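PDB 5UJP: Glyoxalase/bleomycin resisance protein/dioxygenase from Streptomyces sp. CB03234, which belongs to the glyoxalase/bleomycin resistance/dioxygenase superfamily, binds calcium and can bind riboflavin, and may act as a dioxygenase. Local coordinates for the interface of chains A and B. Numbering follows the deposited sequence. Chains: chain A/B, Glyoxalase/bleomycin resisance protein/dioxygenase.

The interface of chains A and B. Residues chain A 5, 59, 63-66; chain B 5-6, 56, 58-59, 64.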
ATOM      1  N   PHE A   5       3.045   3.746  -0.007  0.63 16.87           N
ATOM      2  CA  PHE A   5       1.610   3.741  -0.240  0.63 16.84           C
ATOM      3  C   PHE A   5       1.034   5.116   0.074  0.63 15.94           C
ATOM      4  O   PHE A   5       1.460   5.773   1.033  0.63 17.47           O
ATOM      5  CB  PHE A   5       0.903   2.688   0.647  0.63 20.33           C
ATOM      6  CG  PHE A   5      -0.508   2.387   0.228  0.63 37.21           C
ATOM      7  CD1 PHE A   5      -1.549   3.245   0.548  0.63 41.38           C
ATOM      8  CD2 PHE A   5      -0.791   1.241  -0.495  0.63 36.77           C
ATOM      9  CE1 PHE A   5      -2.839   2.967   0.149  0.63 35.55           C
ATOM     10  CE2 PHE A   5      -2.078   0.950  -0.886  0.63 84.02           C
ATOM     11  CZ  PHE A   5      -3.103   1.812  -0.566  0.63106.32           C
HETATM   12  N   MSE A  59      -9.880   7.843  -4.499  0.56 17.68           N
HETATM   13  CA  MSE A  59      -9.713   7.342  -3.140  0.56 18.44           C
HETATM   14  C   MSE A  59     -10.239   8.419  -2.183  0.56 20.02           C
HETATM   15  O   MSE A  59      -9.510   9.335  -1.807  0.56 19.72           O
HETATM   16  CB  MSE A  59      -8.227   7.041  -2.872  0.56 18.67           C
HETATM   17  CG  MSE A  59      -7.634   6.108  -3.895  0.56 19.85           C
HETATM   18 SE   MSE A  59      -5.823   5.586  -3.389  0.56 26.52          SE
HETATM   19  CE  MSE A  59      -4.992   7.287  -3.052  0.56 25.99           C
ATOM     20  N   SER A  63     -10.826   6.101   3.073  1.00 17.63           N
ATOM     21  CA  SER A  63     -11.296   4.930   2.348  1.00 18.14           C
ATOM     22  C   SER A  63     -10.324   3.761   2.379  1.00 15.31           C
ATOM     23  O   SER A  63     -10.694   2.666   1.940  1.00 16.96           O
ATOM     24  CB  SER A  63     -11.620   5.289   0.900  1.00 18.63           C
ATOM     25  OG  SER A  63     -10.451   5.739   0.230  1.00 19.53           O
ATOM     26  N   LEU A  64      -9.130   3.929   2.945  1.00 17.50           N
ATOM     27  CA  LEU A  64      -8.135   2.890   2.872  1.00 16.78           C
ATOM     28  C   LEU A  64      -8.491   1.704   3.760  1.00 16.16           C
ATOM     29  O   LEU A  64      -8.820   1.861   4.943  1.00 17.53           O
ATOM     30  CB  LEU A  64      -6.764   3.446   3.245  1.00 20.24           C
ATOM     31  CG  LEU A  64      -5.646   2.423   3.318  1.00 22.35           C
ATOM     32  CD1 LEU A  64      -5.441   1.803   1.963  1.00 24.79           C
ATOM     33  CD2 LEU A  64      -4.340   3.067   3.797  1.00 25.34           C
ATOM     34  N   ARG A  65      -8.368   0.492   3.204  1.00 14.89           N
ATOM     35  CA  ARG A  65      -8.567  -0.729   3.967  1.00 16.21           C
ATOM     36  C   ARG A  65      -7.529  -1.742   3.521  1.00 14.66           C
ATOM     37  O   ARG A  65      -6.953  -1.627   2.438  1.00 16.68           O
ATOM     38  CB  ARG A  65      -9.945  -1.356   3.674  1.00 16.51           C
ATOM     39  CG  ARG A  65     -11.151  -0.427   3.961  1.00 17.13           C
ATOM     40  CD  ARG A  65     -11.447  -0.264   5.431  1.00 17.62           C
ATOM     41  NE  ARG A  65     -12.658   0.548   5.652  1.00 19.07           N
ATOM     42  CZ  ARG A  65     -12.696   1.888   5.675  1.00 17.55           C
ATOM     43  NH1 ARG A  65     -11.595   2.600   5.411  1.00 19.20           N
ATOM     44  NH2 ARG A  65     -13.862   2.506   5.840  1.00 19.24           N
ATOM     45  N   GLY A  66      -7.384  -2.824   4.309  1.00 15.28           N
ATOM     46  CA  GLY A  66      -6.624  -3.966   3.835  1.00 14.29           C
ATOM     47  C   GLY A  66      -5.114  -3.764   3.811  1.00 15.30           C
ATOM     48  O   GLY A  66      -4.421  -4.462   3.055  1.00 17.74           O
TER
ATOM     49  N   PHE B   5      -0.535  -4.793   1.003  0.59 15.99           N
ATOM     50  CA  PHE B   5      -1.521  -3.838   0.503  0.59 17.71           C
ATOM     51  C   PHE B   5      -2.597  -4.590  -0.256  0.59 17.09           C
ATOM     52  O   PHE B   5      -2.317  -5.579  -0.937  0.59 19.01           O
ATOM     53  CB  PHE B   5      -0.904  -2.818  -0.488  0.59 18.32           C
ATOM     54  CG  PHE B   5       0.320  -2.072   0.044  0.59 19.32           C
ATOM     55  CD1 PHE B   5       0.470  -1.760   1.404  0.59 20.80           C
ATOM     56  CD2 PHE B   5       1.325  -1.684  -0.819  0.59 18.61           C
ATOM     57  CE1 PHE B   5       1.599  -1.093   1.857  0.59 19.91           C
ATOM     58  CE2 PHE B   5       2.437  -0.998  -0.335  0.59 18.43           C
ATOM     59  CZ  PHE B   5       2.563  -0.730   0.984  0.59 18.65           C
ATOM     60  N   SER B   6      -3.834  -4.099  -0.159  1.00 16.24           N
ATOM     61  CA  SER B   6      -4.968  -4.668  -0.898  1.00 15.87           C
ATOM     62  C   SER B   6      -5.254  -3.819  -2.117  1.00 17.53           C
ATOM     63  O   SER B   6      -5.421  -2.605  -2.017  1.00 21.35           O
ATOM     64  CB  SER B   6      -6.202  -4.749   0.006  1.00 17.13           C
ATOM     65  OG  SER B   6      -5.988  -5.670   1.092  1.00 18.65           O
ATOM     66  N   PHE B  56     -13.922  -4.608  -0.432  1.00 20.73           N
ATOM     67  CA  PHE B  56     -13.947  -3.355   0.327  1.00 19.29           C
ATOM     68  C   PHE B  56     -14.787  -2.337  -0.417  1.00 17.21           C
ATOM     69  O   PHE B  56     -14.342  -1.796  -1.428  1.00 19.34           O
ATOM     70  CB  PHE B  56     -12.524  -2.827   0.537  1.00 19.52           C
ATOM     71  CG  PHE B  56     -11.705  -3.669   1.453  1.00 18.33           C
ATOM     72  CD1 PHE B  56     -12.142  -3.900   2.759  1.00 18.70           C
ATOM     73  CD2 PHE B  56     -10.445  -4.156   1.069  1.00 18.71           C
ATOM     74  CE1 PHE B  56     -11.381  -4.684   3.631  1.00 19.44           C
ATOM     75  CE2 PHE B  56      -9.696  -4.915   1.957  1.00 19.16           C
ATOM     76  CZ  PHE B  56     -10.153  -5.164   3.226  1.00 19.62           C
ATOM     77  N   THR B  58     -15.328   0.764   0.115  1.00 18.84           N
ATOM     78  CA  THR B  58     -14.690   2.072  -0.020  1.00 18.75           C
ATOM     79  C   THR B  58     -13.570   2.064  -1.038  1.00 18.87           C
ATOM     80  O   THR B  58     -13.041   3.137  -1.333  1.00 20.78           O
ATOM     81  CB  THR B  58     -14.152   2.556   1.328  1.00 18.29           C
ATOM     82  OG1 THR B  58     -13.170   1.634   1.796  1.00 19.72           O
ATOM     83  CG2 THR B  58     -15.300   2.695   2.375  1.00 20.19           C
HETATM   84  N   MSE B  59     -13.213   0.897  -1.588  1.00 17.77           N
HETATM   85  CA  MSE B  59     -12.183   0.786  -2.631  1.00 18.77           C
HETATM   86  C   MSE B  59     -12.765   0.094  -3.861  1.00 21.99           C
HETATM   87  O   MSE B  59     -12.613  -1.080  -4.021  1.00 23.39           O
HETATM   88  CB  MSE B  59     -10.970   0.014  -2.101  1.00 18.29           C
HETATM   89  CG  MSE B  59     -10.387   0.637  -0.838  1.00 17.96           C
HETATM   90 SE   MSE B  59      -8.817  -0.338  -0.160  0.92 25.23          SE
HETATM   91  CE  MSE B  59      -7.433   0.210  -1.437  1.00 25.60           C
ATOM     92  N   LEU B  64      -7.306   2.511  -7.146  1.00 20.11           N
ATOM     93  CA  LEU B  64      -6.071   2.666  -6.383  1.00 20.18           C
ATOM     94  C   LEU B  64      -5.061   3.524  -7.149  1.00 18.80           C
ATOM     95  O   LEU B  64      -4.873   3.363  -8.365  1.00 20.00           O
ATOM     96  CB  LEU B  64      -5.482   1.276  -6.083  1.00 20.35           C
ATOM     97  CG  LEU B  64      -4.081   1.295  -5.488  1.00 22.68           C
ATOM     98  CD1 LEU B  64      -4.107   1.903  -4.121  1.00 25.07           C
ATOM     99  CD2 LEU B  64      -3.517  -0.137  -5.441  1.00 24.92           C
TER
HETATM  100  O   HOH W   1      -4.481  -1.653   1.204  1.00 20.86           O
HETATM  101  O   HOH W   2     -10.414   4.063  -2.066  1.00 25.59           O
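A:Arg65 sets CG anti to its own carbonyl carbon (chi1 -58°) and then bends at chi2 (-75°), while B:Phe56 also turns CG anti to its carbonyl carbon. The two side chains cross obliquely, and the CB methylene of the arginine sits over the centre of the phenyl face, 3.5 Å from B:Phe56 CD1, as a CH-pi contact. Next along the chain, A:Gly66 CA lies beside the ring on the same side, just outside the CE2-CZ edge, 3.7 Å from B:Phe56 CE2. The guanidinium is anchored within its own chain: A:Arg65 NH1 donates to A:Leu64 O at 2.9 Å, with the acceptor in the guanidinium plane but the donor above the carbonyl plane. Over one guanidinium face lies B:Thr58 OG1, held in the crowded position between backbone N and carbonyl carbon; this hydroxyl donates to a lone pair of A:Ser63 O at 2.7 Å, in the carbonyl plane. Beside it, a water links A:Ser63 OG to B:Thr58 O. On strand 3-8, B:Ser6 OG reaches a lone pair of A:Gly66 O at 2.8 Å, and a second water bridges B:Ser6 N to A:Arg65 O. The selenium of selenomethionine B:Met59 packs against that same arginine carbonyl, SE to A:Arg65 O being 3.4 Å. Near the two-fold axis the equivalent phenylalanines differ in rotamer, and A:Phe5 is poorly ordered; as modelled, its CD2 edge points at the B:Phe5 face, 3.5 Å from B:Phe5 CG, with the ring planes 61° apart. B:Leu64 CD1 closes against the tip of the former ring, 3.7 Å from A:Phe5 CZ. Side-chain hydroxyls thus read backbone carbonyls of the 63-66 loop, flanked by apolar contacts, in a two-fold symmetric homodimer interface. Such pairing is common in this superfamily, so the patch probably helps hold two subunits together, if the deposited dimer is the functional one.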